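Local coordinates for protein thermophilic dibenzothiophene desulfurization enzyme C (Paenibacillus sp. A11-2, PDB 5XDC) that probably uses reduced flavin mononucleotide and oxygen to oxidise dibenzothiophene to its sulfoxide and then its sulfone, at residues B[55-60]-B[64-69]; B[114-117]-B[121-124]; B[68-73]-B[322-327]; B[75-80]-B[89-94]; B[48-53]-B[164-169]. All coordinates share one frame; numbering follows the deposited sequence.

Interaction 1. Residues B[55-60]-B[64-69]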
# COMPACT_ATOMS: atom_id res chain seq x y z
N LEU B 55 14.90 2.09 36.68
CA LEU B 55 14.14 3.34 36.77
C LEU B 55 15.05 4.53 37.02
O LEU B 55 14.65 5.67 36.77
CB LEU B 55 13.08 3.25 37.88
CG LEU B 55 12.00 2.17 37.70
CD1 LEU B 55 11.19 1.89 38.98
CD2 LEU B 55 11.03 2.54 36.57
N THR B 56 16.28 4.29 37.49
CA THR B 56 17.24 5.36 37.75
C THR B 56 18.21 5.57 36.59
O THR B 56 19.23 6.22 36.76
CB THR B 56 18.04 5.06 39.03
OG1 THR B 56 18.97 4.00 38.79
CG2 THR B 56 17.12 4.64 40.17
N LEU B 57 17.89 5.04 35.39
CA LEU B 57 18.82 5.10 34.26
C LEU B 57 19.35 6.50 34.00
O LEU B 57 20.54 6.66 33.68
CB LEU B 57 18.16 4.55 32.99
CG LEU B 57 18.32 3.04 32.79
CD1 LEU B 57 17.33 2.49 31.75
CD2 LEU B 57 19.75 2.71 32.35
N LEU B 58 18.50 7.52 34.08
CA LEU B 58 18.89 8.87 33.67
C LEU B 58 19.30 9.75 34.84
O LEU B 58 19.72 10.89 34.61
CB LEU B 58 17.75 9.55 32.90
CG LEU B 58 17.41 8.96 31.53
CD1 LEU B 58 16.16 9.61 30.97
CD2 LEU B 58 18.57 9.11 30.56
N ILE B 59 19.19 9.27 36.07
CA ILE B 59 19.68 10.03 37.22
C ILE B 59 21.20 9.92 37.23
O ILE B 59 21.74 8.83 37.04
CB ILE B 59 19.06 9.51 38.53
CG1 ILE B 59 17.55 9.79 38.56
CG2 ILE B 59 19.72 10.15 39.77
CD1 ILE B 59 16.83 9.07 39.69
N SER B 60 21.88 11.04 37.44
CA SER B 60 23.34 11.04 37.43
C SER B 60 23.90 10.11 38.51
O SER B 60 23.27 9.86 39.54
CB SER B 60 23.87 12.44 37.67
OG SER B 60 23.59 12.83 39.01
N GLY B 64 23.14 9.08 42.71
CA GLY B 64 22.84 7.71 43.02
C GLY B 64 22.27 6.92 41.87
O GLY B 64 22.00 5.73 42.05
N GLY B 65 22.09 7.54 40.71
CA GLY B 65 21.56 6.86 39.54
C GLY B 65 22.63 6.15 38.73
O GLY B 65 23.79 6.02 39.13
N LEU B 66 22.21 5.67 37.56
CA LEU B 66 23.10 4.91 36.69
C LEU B 66 23.91 5.78 35.73
O LEU B 66 24.88 5.29 35.15
CB LEU B 66 22.30 3.88 35.87
CG LEU B 66 21.57 2.83 36.72
CD1 LEU B 66 20.69 1.91 35.88
CD2 LEU B 66 22.55 2.00 37.52
N GLY B 67 23.55 7.05 35.56
CA GLY B 67 24.26 7.94 34.66
C GLY B 67 24.27 7.48 33.23
O GLY B 67 25.27 7.68 32.52
N GLU B 68 23.19 6.84 32.78
CA GLU B 68 23.10 6.33 31.42
C GLU B 68 22.48 7.38 30.50
O GLU B 68 22.14 8.49 30.91
CB GLU B 68 22.33 5.02 31.42
CG GLU B 68 23.20 3.81 31.46
CD GLU B 68 23.89 3.54 30.12
OE1 GLU B 68 23.72 4.34 29.15
OE2 GLU B 68 24.60 2.53 30.04
N SER B 69 22.32 7.01 29.23
CA SER B 69 21.91 7.92 28.18
C SER B 69 20.54 7.55 27.62
O SER B 69 20.06 6.43 27.79
CB SER B 69 22.93 7.91 27.04
OG SER B 69 22.89 6.63 26.42
O HOH W 1 20.88 3.54 40.73
O HOH W 2 22.37 10.29 32.97
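Leu-66 carries CG anti to its own carbonyl carbon (chi1 -62°), and Thr-56 sets OG1 between its backbone N and carbonyl carbon (chi1 73°), and the two side chains cross at about a right angle, with Thr-56 OG1 3.5 Å from Leu-66 CG. Leu-66 also reaches Leu-57, whose CD2 lies 3.7 Å from Leu-66 CD1; that CD2 also touches CB and CG of Glu-68, the side chains of Leu-57 and Glu-68 lying side by side. An alanine in place of Leu-66 is likely to leave Leu-57 CD2 without this methyl neighbour and open a gap beside the threonine. The backbone does the rest of the joining. Both segments belong to the loop between helix 43-52 and helix 70-83, where the chain makes a type I turn from Thr-56 to Ile-59 and doubles back on it. Leu-66 N donates to Thr-56 O at 3.1 Å in an almost straight bond, while Ile-59 N closes the turn on the opposite face of that same carbonyl. Glu-68 N bonds to Leu-57 O (2.8 Å), and Gly-67 N to Ile-59 O. Close fit explains a glycine: Gly-65 CA sits 3.2 Å from Ile-59 O in a CA-H...O contact, and a CB there would clash with that oxygen. One water bridges Thr-56 OG1, also bonded to Gly-53 O, and Gly-64 O.

Interaction 2. Residues B[114-117]-B[121-124]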
# COMPACT_ATOMS: atom_id res chain seq x y z
N TYR B 114 15.97 13.26 43.54
CA TYR B 114 16.57 12.15 42.81
C TYR B 114 17.20 11.13 43.75
O TYR B 114 17.04 9.93 43.54
CB TYR B 114 17.58 12.67 41.78
CG TYR B 114 16.94 13.39 40.61
CD1 TYR B 114 15.57 13.62 40.54
CD2 TYR B 114 17.72 13.84 39.56
CE1 TYR B 114 15.01 14.28 39.47
CE2 TYR B 114 17.16 14.50 38.48
CZ TYR B 114 15.80 14.70 38.44
OH TYR B 114 15.24 15.35 37.36
N PRO B 115 17.90 11.54 44.81
CA PRO B 115 18.36 10.52 45.77
C PRO B 115 17.21 9.77 46.41
O PRO B 115 17.32 8.57 46.69
CB PRO B 115 19.16 11.35 46.80
CG PRO B 115 19.63 12.50 46.04
CD PRO B 115 18.50 12.86 45.09
N GLN B 116 16.10 10.47 46.65
CA GLN B 116 14.92 9.83 47.19
C GLN B 116 14.36 8.80 46.22
O GLN B 116 14.02 7.68 46.61
CB GLN B 116 13.87 10.90 47.51
CG GLN B 116 12.78 10.42 48.41
CD GLN B 116 11.82 11.52 48.82
OE1 GLN B 116 11.88 12.65 48.33
NE2 GLN B 116 10.91 11.17 49.74
N ALA B 117 14.28 9.17 44.94
CA ALA B 117 13.79 8.26 43.91
C ALA B 117 14.65 7.01 43.81
O ALA B 117 14.14 5.91 43.54
CB ALA B 117 13.75 8.97 42.56
N ARG B 121 13.08 3.63 45.26
CA ARG B 121 12.77 2.88 44.04
C ARG B 121 11.48 3.39 43.39
O ARG B 121 10.55 2.63 43.10
CB ARG B 121 12.71 1.38 44.33
CG ARG B 121 14.04 0.87 44.91
CD ARG B 121 14.23 -0.62 44.77
NE ARG B 121 15.59 -1.03 45.14
CZ ARG B 121 16.64 -1.05 44.32
NH1 ARG B 121 16.53 -0.69 43.03
NH2 ARG B 121 17.82 -1.43 44.79
N TRP B 122 11.44 4.70 43.14
CA TRP B 122 10.25 5.34 42.60
C TRP B 122 9.95 4.90 41.18
O TRP B 122 10.83 4.90 40.31
CB TRP B 122 10.40 6.85 42.62
CG TRP B 122 10.20 7.48 43.96
CD1 TRP B 122 9.96 6.85 45.15
CD2 TRP B 122 10.23 8.88 44.24
NE1 TRP B 122 9.83 7.78 46.15
CE2 TRP B 122 10.00 9.03 45.62
CE3 TRP B 122 10.44 10.02 43.45
CZ2 TRP B 122 9.95 10.29 46.23
CZ3 TRP B 122 10.40 11.27 44.06
CH2 TRP B 122 10.16 11.39 45.44
N PHE B 123 8.69 4.57 40.94
CA PHE B 123 8.11 4.30 39.63
C PHE B 123 7.08 5.41 39.44
O PHE B 123 6.11 5.49 40.19
CB PHE B 123 7.49 2.90 39.62
CG PHE B 123 7.42 2.24 38.26
CD1 PHE B 123 7.10 2.95 37.13
CD2 PHE B 123 7.65 0.88 38.15
CE1 PHE B 123 7.02 2.30 35.89
CE2 PHE B 123 7.56 0.24 36.93
CZ PHE B 123 7.26 0.96 35.81
N LEU B 124 7.33 6.32 38.49
CA LEU B 124 6.53 7.54 38.34
C LEU B 124 5.29 7.27 37.51
O LEU B 124 5.34 6.54 36.51
CB LEU B 124 7.34 8.66 37.70
CG LEU B 124 8.64 9.09 38.40
CD1 LEU B 124 9.41 10.09 37.54
CD2 LEU B 124 8.34 9.70 39.75
O HOH W 3 13.62 4.92 40.81
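A Schellman motif ends helix 107-119, and Arg-121, with its positive phi, turns the chain so that Trp-122 folds back over the last turns. Trp-122 N donates to Ala-117 O at 3.0 Å, in the carbonyl plane and on a lone pair, with an N-H...O angle of 164°. The indole, whose CG lies anti to the carbonyl carbon (chi1 -77°), then comes to rest against the helix. Ala-117 CA stands over the face of its five-membered ring in a CH-pi contact, 3.9 Å from the centroid, while Ala-117 CB packs on the six-membered ring at CE3 (3.6 Å). Gln-116 reaches the far end of the indole: its extended chain crosses obliquely, bringing CD to 3.4 Å from Trp-122 CZ2, with amide and ring planes 43° apart. The polar ends of both residues turn to one carboxylate, since Gln-116 NE2 and Trp-122 NE1 each bond to Glu-120. A water donates to both Ala-117 O and Trp-122 O. The carbonyl of Ala-117 is therefore gripped by a backbone N-H and a water together, which satisfies a helix-end acceptor, while the indole lies on the helix mainly by van der Waals and CH-pi contact and keeps its N-H for Glu-120.

Interaction 3. Residues B[68-73]-B[322-327]. With SO4 (sulfate ion), chain N; SO4 (sulfate ion), chain K.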
# COMPACT_ATOMS: atom_id res chain seq x y z
N GLU B 68 23.19 6.84 32.78
CA GLU B 68 23.10 6.33 31.42
C GLU B 68 22.48 7.38 30.50
O GLU B 68 22.14 8.49 30.91
CB GLU B 68 22.33 5.02 31.42
CG GLU B 68 23.20 3.81 31.46
CD GLU B 68 23.89 3.54 30.12
OE1 GLU B 68 23.72 4.34 29.15
OE2 GLU B 68 24.60 2.53 30.04
N SER B 69 22.32 7.01 29.23
CA SER B 69 21.91 7.92 28.18
C SER B 69 20.54 7.55 27.62
O SER B 69 20.06 6.43 27.79
CB SER B 69 22.93 7.91 27.04
OG SER B 69 22.89 6.63 26.42
N TRP B 70 19.95 8.50 26.91
CA TRP B 70 18.68 8.23 26.24
C TRP B 70 18.76 7.09 25.23
O TRP B 70 17.84 6.26 25.21
CB TRP B 70 18.18 9.53 25.59
CG TRP B 70 17.46 10.42 26.53
CD1 TRP B 70 17.89 11.61 27.05
CD2 TRP B 70 16.15 10.20 27.07
NE1 TRP B 70 16.93 12.14 27.87
CE2 TRP B 70 15.86 11.29 27.91
CE3 TRP B 70 15.20 9.18 26.93
CZ2 TRP B 70 14.65 11.41 28.59
CZ3 TRP B 70 14.00 9.29 27.61
CH2 TRP B 70 13.74 10.39 28.44
N PRO B 71 19.82 6.95 24.42
CA PRO B 71 19.92 5.74 23.58
C PRO B 71 19.73 4.43 24.35
O PRO B 71 19.01 3.53 23.88
CB PRO B 71 21.33 5.87 22.97
CG PRO B 71 21.49 7.34 22.81
CD PRO B 71 20.83 7.94 24.05
N THR B 72 20.34 4.30 25.53
CA THR B 72 20.15 3.11 26.35
C THR B 72 18.70 2.98 26.82
O THR B 72 18.13 1.88 26.79
CB THR B 72 21.10 3.16 27.54
OG1 THR B 72 22.45 3.15 27.04
CG2 THR B 72 20.90 1.97 28.45
N VAL B 73 18.12 4.07 27.30
CA VAL B 73 16.73 4.06 27.74
C VAL B 73 15.82 3.60 26.61
O VAL B 73 14.98 2.71 26.79
CB VAL B 73 16.32 5.46 28.24
CG1 VAL B 73 14.83 5.51 28.53
CG2 VAL B 73 17.13 5.85 29.49
N GLU B 322 22.14 14.41 22.67
CA GLU B 322 22.97 15.60 22.45
C GLU B 322 22.27 16.85 22.97
O GLU B 322 22.87 17.67 23.69
CB GLU B 322 23.32 15.75 20.97
CG GLU B 322 24.13 17.00 20.64
CD GLU B 322 25.60 16.89 21.01
OE1 GLU B 322 25.97 15.89 21.66
OE2 GLU B 322 26.38 17.80 20.65
N LEU B 323 20.99 17.03 22.63
CA LEU B 323 20.30 18.24 23.05
C LEU B 323 19.93 18.21 24.53
O LEU B 323 19.83 19.26 25.16
CB LEU B 323 19.05 18.45 22.20
CG LEU B 323 19.32 18.70 20.70
CD1 LEU B 323 18.03 18.98 20.00
CD2 LEU B 323 20.30 19.85 20.47
N TRP B 324 19.73 17.01 25.09
CA TRP B 324 19.48 16.85 26.52
C TRP B 324 20.65 17.36 27.35
O TRP B 324 20.44 17.83 28.48
CB TRP B 324 19.26 15.38 26.81
CG TRP B 324 19.04 14.91 28.23
CD1 TRP B 324 19.93 14.24 29.01
CD2 TRP B 324 17.82 14.99 28.98
NE1 TRP B 324 19.35 13.91 30.21
CE2 TRP B 324 18.06 14.36 30.22
CE3 TRP B 324 16.55 15.52 28.73
CZ2 TRP B 324 17.07 14.25 31.20
CZ3 TRP B 324 15.58 15.42 29.70
CH2 TRP B 324 15.85 14.79 30.92
N GLU B 325 21.87 17.24 26.84
CA GLU B 325 23.06 17.67 27.55
C GLU B 325 23.35 19.15 27.38
O GLU B 325 24.22 19.67 28.08
CB GLU B 325 24.27 16.85 27.07
CG GLU B 325 24.22 15.38 27.45
CD GLU B 325 25.34 14.59 26.81
OE1 GLU B 325 26.15 15.19 26.07
OE2 GLU B 325 25.41 13.37 27.03
N ARG B 326 22.65 19.85 26.49
CA ARG B 326 22.91 21.27 26.26
C ARG B 326 22.29 22.11 27.36
O ARG B 326 21.25 21.78 27.92
CB ARG B 326 22.33 21.72 24.92
CG ARG B 326 22.87 20.99 23.71
CD ARG B 326 24.24 21.48 23.32
NE ARG B 326 24.81 20.67 22.25
CZ ARG B 326 24.61 20.88 20.95
NH1 ARG B 326 23.84 21.88 20.54
NH2 ARG B 326 25.18 20.08 20.06
N ASN B 327 22.95 23.24 27.66
CA ASN B 327 22.36 24.19 28.59
C ASN B 327 21.23 24.97 27.95
O ASN B 327 20.25 25.31 28.63
CB ASN B 327 23.43 25.16 29.11
CG ASN B 327 24.52 24.45 29.88
OD1 ASN B 327 24.24 23.59 30.72
ND2 ASN B 327 25.77 24.79 29.59
S SO4 N . 25.31 24.94 25.49
O1 SO4 N . 25.74 24.65 24.13
O2 SO4 N . 25.39 23.73 26.30
O3 SO4 N . 26.17 25.96 26.08
O4 SO4 N . 23.94 25.45 25.45
S SO4 K . 24.18 21.82 16.77
O1 SO4 K . 25.05 21.96 15.60
O2 SO4 K . 24.35 20.47 17.33
O3 SO4 K . 24.55 22.81 17.78
O4 SO4 K . 22.81 22.07 16.33
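Over one face of the Trp-324 indole, above its centre, stands NE1 of Trp-70, while Trp-324 in turn lies at the edge of the Trp-70 ring, with its CG in the plane of that ring. This is a T-shaped (edge-to-face) pair: the five-membered rings are 4.4 Å apart between centroids and their planes stand at 90°. The pyrrole edge of Trp-70 does the touching, with NE1 3.2 Å from Trp-324 CD2 and CD1 3.7 Å from Trp-324 CG. Trp-324 holds CG anti to its backbone N (chi1 178°), which swings the indole away from the last part of helix 293-324 toward the first turn of helix 70-83. At the start of helix 70-83, Glu-68 OE1 takes a bond from Thr-72 OG1 at 2.7 Å, from above the carboxylate plane, and Ser-69 occupies the N-cap. The contact thus joins the N-terminal and C-terminal helical domains of an acyl-CoA dehydrogenase-type fold. A leucine in place of Trp-324 would probably deprive the Trp-70 N-H edge of its aromatic face and open a gap between the two helices. Farther along, Arg-326 lies edge-on to two anions: NH2 forms a salt bridge to Glu-322 OE2 (2.6 Å) and also bonds to O2 of the chain K sulfate (2.9 Å), while NH1 holds O3 of that ion. At the indole pair, the edge that carries the polar N-H points into the electron-rich face of its partner, which is probably a favourable electrostatic match.

Interaction 4. Residues B[75-80]-B[89-94]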
# COMPACT_ATOMS: atom_id res chain seq x y z
N GLU B 75 16.47 1.87 23.89
CA GLU B 75 16.66 0.46 23.55
C GLU B 75 16.01 -0.44 24.58
O GLU B 75 15.39 -1.46 24.24
CB GLU B 75 18.16 0.17 23.40
CG GLU B 75 18.45 -1.26 22.98
CD GLU B 75 19.90 -1.50 22.54
OE1 GLU B 75 20.24 -2.67 22.29
OE2 GLU B 75 20.69 -0.53 22.46
N ALA B 76 16.12 -0.07 25.87
CA ALA B 76 15.50 -0.86 26.93
C ALA B 76 13.98 -0.82 26.83
O ALA B 76 13.32 -1.84 27.06
CB ALA B 76 15.95 -0.35 28.30
N ILE B 77 13.42 0.34 26.50
CA ILE B 77 11.97 0.45 26.31
C ILE B 77 11.51 -0.50 25.22
O ILE B 77 10.53 -1.24 25.38
CB ILE B 77 11.58 1.90 25.97
CG1 ILE B 77 11.76 2.83 27.18
CG2 ILE B 77 10.14 1.99 25.48
CD1 ILE B 77 11.74 4.30 26.86
N ALA B 78 12.17 -0.46 24.06
CA ALA B 78 11.79 -1.34 22.96
C ALA B 78 11.92 -2.80 23.34
O ALA B 78 11.07 -3.63 22.98
CB ALA B 78 12.63 -1.02 21.71
N GLU B 79 12.98 -3.15 24.07
CA GLU B 79 13.18 -4.55 24.44
C GLU B 79 12.06 -5.02 25.36
O GLU B 79 11.47 -6.09 25.15
CB GLU B 79 14.54 -4.72 25.11
CG GLU B 79 14.83 -6.12 25.63
CD GLU B 79 14.85 -7.18 24.54
OE1 GLU B 79 14.50 -8.34 24.83
OE2 GLU B 79 15.17 -6.84 23.38
N ILE B 80 11.74 -4.23 26.38
CA ILE B 80 10.67 -4.63 27.29
C ILE B 80 9.34 -4.67 26.56
O ILE B 80 8.54 -5.58 26.75
CB ILE B 80 10.64 -3.70 28.52
CG1 ILE B 80 11.91 -3.92 29.35
CG2 ILE B 80 9.41 -3.97 29.36
CD1 ILE B 80 12.08 -2.97 30.51
N HIS B 89 5.21 0.20 28.01
CA HIS B 89 4.53 1.48 28.14
C HIS B 89 4.74 2.09 29.53
O HIS B 89 5.10 3.26 29.66
CB HIS B 89 3.05 1.26 27.82
CG HIS B 89 2.14 2.37 28.18
ND1 HIS B 89 1.23 2.89 27.28
CD2 HIS B 89 1.90 3.00 29.36
CE1 HIS B 89 0.51 3.83 27.87
NE2 HIS B 89 0.90 3.92 29.13
N LEU B 90 4.54 1.29 30.58
CA LEU B 90 4.69 1.82 31.93
C LEU B 90 6.12 2.30 32.15
O LEU B 90 6.35 3.40 32.67
CB LEU B 90 4.32 0.76 32.96
CG LEU B 90 2.85 0.39 33.08
CD1 LEU B 90 2.69 -0.85 33.93
CD2 LEU B 90 2.07 1.56 33.65
N PHE B 91 7.08 1.48 31.75
CA PHE B 91 8.49 1.81 31.85
C PHE B 91 8.83 3.05 31.03
O PHE B 91 9.43 4.01 31.54
CB PHE B 91 9.27 0.57 31.41
CG PHE B 91 10.77 0.67 31.52
CD1 PHE B 91 11.41 0.56 32.74
CD2 PHE B 91 11.54 0.81 30.38
CE1 PHE B 91 12.78 0.62 32.83
CE2 PHE B 91 12.93 0.87 30.46
CZ PHE B 91 13.55 0.76 31.69
N GLY B 92 8.37 3.10 29.77
CA GLY B 92 8.63 4.27 28.94
C GLY B 92 8.02 5.55 29.50
O GLY B 92 8.66 6.60 29.52
N TYR B 93 6.76 5.47 29.97
CA TYR B 93 6.09 6.66 30.49
C TYR B 93 6.78 7.17 31.75
O TYR B 93 6.78 8.37 32.01
CB TYR B 93 4.64 6.35 30.82
CG TYR B 93 3.66 6.65 29.72
CD1 TYR B 93 3.50 5.79 28.65
CD2 TYR B 93 2.86 7.78 29.79
CE1 TYR B 93 2.58 6.05 27.64
CE2 TYR B 93 1.93 8.06 28.78
CZ TYR B 93 1.80 7.19 27.71
OH TYR B 93 0.88 7.43 26.69
N HIS B 94 7.34 6.27 32.55
CA HIS B 94 8.14 6.69 33.69
C HIS B 94 9.23 7.66 33.24
O HIS B 94 9.43 8.70 33.87
CB HIS B 94 8.74 5.46 34.36
CG HIS B 94 9.87 5.77 35.30
ND1 HIS B 94 9.68 6.05 36.64
CD2 HIS B 94 11.20 5.81 35.09
CE1 HIS B 94 10.85 6.27 37.20
NE2 HIS B 94 11.79 6.13 36.29
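Segments 75-80 and 89-94 run nearly antiparallel, their axes at 162° and 9.1 Å apart at closest approach, and their backbones come nearest at Ile-77 and Gly-92. Phe-91 carries much of the contact. Its CG lies anti to the backbone N (chi1 -177°), which sends the ring across to the other helix, and there three residues from two neighbouring turns meet it. Ile-80 lays CD1 over the centre of one face in a CH-pi contact, 3.9 Å from the centroid and only 11° off the ring normal, the two side chains crossing at about a right angle. Ile-77 approaches obliquely, with CG1 3.8 Å from Phe-91 CD2, and Ala-76 brings CB to 3.9 Å from Phe-91 CE2. Ile-77 also extends past the ring, so that its CD1 rests 3.7 Å from Gly-92 CA; even a CB on Gly-92 would come close to Ile-77 CG2, and the lack of one suits the close backbone approach. Every residue that touches here is buried and apolar. Phe-91 is further met edge-to-face by Phe-95 and touched by Ile-49 of helix 43-52, while Ile-77 packs on Ile-254 and Leu-258 of helix 247-276. The side chains of His-89 and Tyr-93 point away from this seam: His-89 touches the bound indole, and Tyr-93, which bonds through OH to Glu-130 and His-385, belongs to the FMN site, empty of flavin in this chain. The pair is a helical hairpin of the N-terminal all-helical domain of the acyl-CoA dehydrogenase fold, one flank packed in the core and another facing the active-site pocket.

Interaction 5. Residues B[48-53]-B[164-169]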
# COMPACT_ATOMS: atom_id res chain seq x y z
N ALA B 48 9.62 -5.98 40.11
CA ALA B 48 10.84 -6.47 39.48
C ALA B 48 11.59 -5.34 38.79
O ALA B 48 12.83 -5.28 38.84
CB ALA B 48 10.53 -7.59 38.48
N ILE B 49 10.87 -4.43 38.14
CA ILE B 49 11.52 -3.27 37.53
C ILE B 49 12.15 -2.40 38.61
O ILE B 49 13.26 -1.87 38.45
CB ILE B 49 10.51 -2.49 36.66
CG1 ILE B 49 10.14 -3.34 35.44
CG2 ILE B 49 11.09 -1.14 36.25
CD1 ILE B 49 9.03 -2.74 34.59
N ARG B 50 11.45 -2.23 39.74
CA ARG B 50 12.00 -1.46 40.85
C ARG B 50 13.32 -2.06 41.34
O ARG B 50 14.30 -1.33 41.52
CB ARG B 50 10.99 -1.41 42.00
CG ARG B 50 9.85 -0.43 41.82
CD ARG B 50 9.04 -0.30 43.12
NE ARG B 50 8.00 0.72 43.02
CZ ARG B 50 6.74 0.51 42.64
NH1 ARG B 50 6.32 -0.70 42.31
NH2 ARG B 50 5.88 1.52 42.57
N ARG B 51 13.36 -3.38 41.53
CA ARG B 51 14.57 -4.04 42.04
C ARG B 51 15.72 -3.97 41.04
O ARG B 51 16.88 -4.06 41.45
CB ARG B 51 14.27 -5.50 42.38
CG ARG B 51 13.32 -5.70 43.55
CD ARG B 51 13.26 -7.15 43.99
NE ARG B 51 12.85 -8.08 42.94
CZ ARG B 51 11.59 -8.40 42.66
NH1 ARG B 51 10.58 -7.86 43.34
NH2 ARG B 51 11.33 -9.27 41.69
N SER B 52 15.42 -3.80 39.75
CA SER B 52 16.44 -3.86 38.71
C SER B 52 17.34 -2.64 38.70
O SER B 52 18.45 -2.70 38.16
CB SER B 52 15.76 -3.99 37.35
OG SER B 52 15.29 -2.73 36.92
N GLY B 53 16.89 -1.52 39.28
CA GLY B 53 17.61 -0.27 39.20
C GLY B 53 17.38 0.55 37.94
O GLY B 53 17.74 1.73 37.92
N ASP B 164 -0.19 2.15 41.75
CA ASP B 164 1.09 1.70 42.30
C ASP B 164 2.22 2.69 41.97
O ASP B 164 3.38 2.30 41.85
CB ASP B 164 1.43 0.30 41.79
CG ASP B 164 2.71 -0.27 42.40
OD1 ASP B 164 2.85 -0.25 43.65
OD2 ASP B 164 3.57 -0.76 41.63
N ALA B 165 1.89 3.96 41.82
CA ALA B 165 2.87 4.99 41.50
C ALA B 165 3.39 5.64 42.77
O ALA B 165 2.61 6.07 43.62
CB ALA B 165 2.24 6.07 40.61
N ASP B 166 4.72 5.71 42.90
CA ASP B 166 5.29 6.36 44.07
C ASP B 166 5.06 7.87 44.06
O ASP B 166 4.90 8.47 45.13
CB ASP B 166 6.78 6.04 44.16
CG ASP B 166 7.02 4.57 44.30
OD1 ASP B 166 6.94 4.07 45.43
OD2 ASP B 166 7.24 3.88 43.29
N ARG B 167 5.06 8.48 42.88
CA ARG B 167 4.73 9.88 42.69
C ARG B 167 3.92 9.98 41.40
O ARG B 167 4.11 9.19 40.47
CB ARG B 167 5.97 10.79 42.57
CG ARG B 167 6.80 10.95 43.85
CD ARG B 167 6.01 11.73 44.88
NE ARG B 167 6.79 12.09 46.08
CZ ARG B 167 6.97 11.31 47.13
NH1 ARG B 167 6.45 10.09 47.18
NH2 ARG B 167 7.66 11.76 48.18
N LEU B 168 3.01 10.95 41.38
CA LEU B 168 2.24 11.31 40.20
C LEU B 168 2.68 12.67 39.68
O LEU B 168 2.75 13.64 40.45
CB LEU B 168 0.74 11.36 40.50
CG LEU B 168 0.09 10.05 40.94
CD1 LEU B 168 -1.35 10.29 41.38
CD2 LEU B 168 0.14 9.06 39.80
N LEU B 169 2.94 12.74 38.39
CA LEU B 169 3.10 14.01 37.70
C LEU B 169 1.72 14.54 37.35
O LEU B 169 1.02 13.95 36.51
CB LEU B 169 3.97 13.82 36.46
CG LEU B 169 4.22 15.05 35.60
CD1 LEU B 169 4.99 16.13 36.39
CD2 LEU B 169 4.98 14.67 34.31
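Salt bridges dominate, and those between the two segments all start from Arg-50. Its chain, extended from CG to NE, carries the guanidinium out from helix 43-52 to two aspartates that come from the opposite direction. Arg-50 NH1 bonds to Asp-164 OD2 at 2.8 Å, nearly straight at 168°, on the syn side, though tilted out of the carboxylate plane. Arg-50 NH2 reaches Asp-166 OD2, also at 2.8 Å, from above that carboxylate's plane, while the longer bond from Arg-50 NE, at 3.3 Å, uses the syn lone pair of the same oxygen. This second grip is side-on, with both nitrogens closing on one atom. Both carboxylates stand steeply to the guanidinium, with planes turned 71° from it for Asp-164 and 80° for Asp-166, yet their oxygens keep close to its plane. Among bonds to the backbone, Arg-50 NH2 also donates to Asp-164 O (2.7 Å), so one nitrogen spans a carbonyl and a carboxylate, and the edge-on bonds should fix the rotation of the group. Charge spreads beyond the trio: Asp-164 is shared with Arg-46 and Lys-43, and Arg-50 NH1 also pairs with Asp-47, a mixed cluster at the surface that would probably keep these aspartates ionised. Asp-166 OD2 has a further donor in Phe-123 N. Beyond it, Arg-167 NH1 bonds to Asp-166 O, and the chain enters strand 167-174, which pairs with strands 124-127, 141-144 and 184-190; the network therefore pins helix 43-52 of the N-terminal helical domain to the entrance of a strand in the middle beta domain.

How the interactions relate
Following the chain from its N terminus, helix 43-52 opens the wide loop that interaction 5 closes only at strand 167-174, joining the helical N-terminal domain to the beta domain. Nested within it are interaction 1, which closes a short loop before helix 70-83, interaction 4, the hairpin of helices 70-83 and 85-104, and interaction 2, the turn after helix 107-119. Interaction 3 starts where interaction 1 ends and reaches the C-terminal helices, so it encloses interactions 4 and 2 but crosses interaction 5. Interactions 2 and 5 touch through Arg-121 with Arg-50 and Phe-123 with Asp-166, while His-94 of interaction 4 links Leu-55 of interaction 1 to Leu-124 of interaction 2.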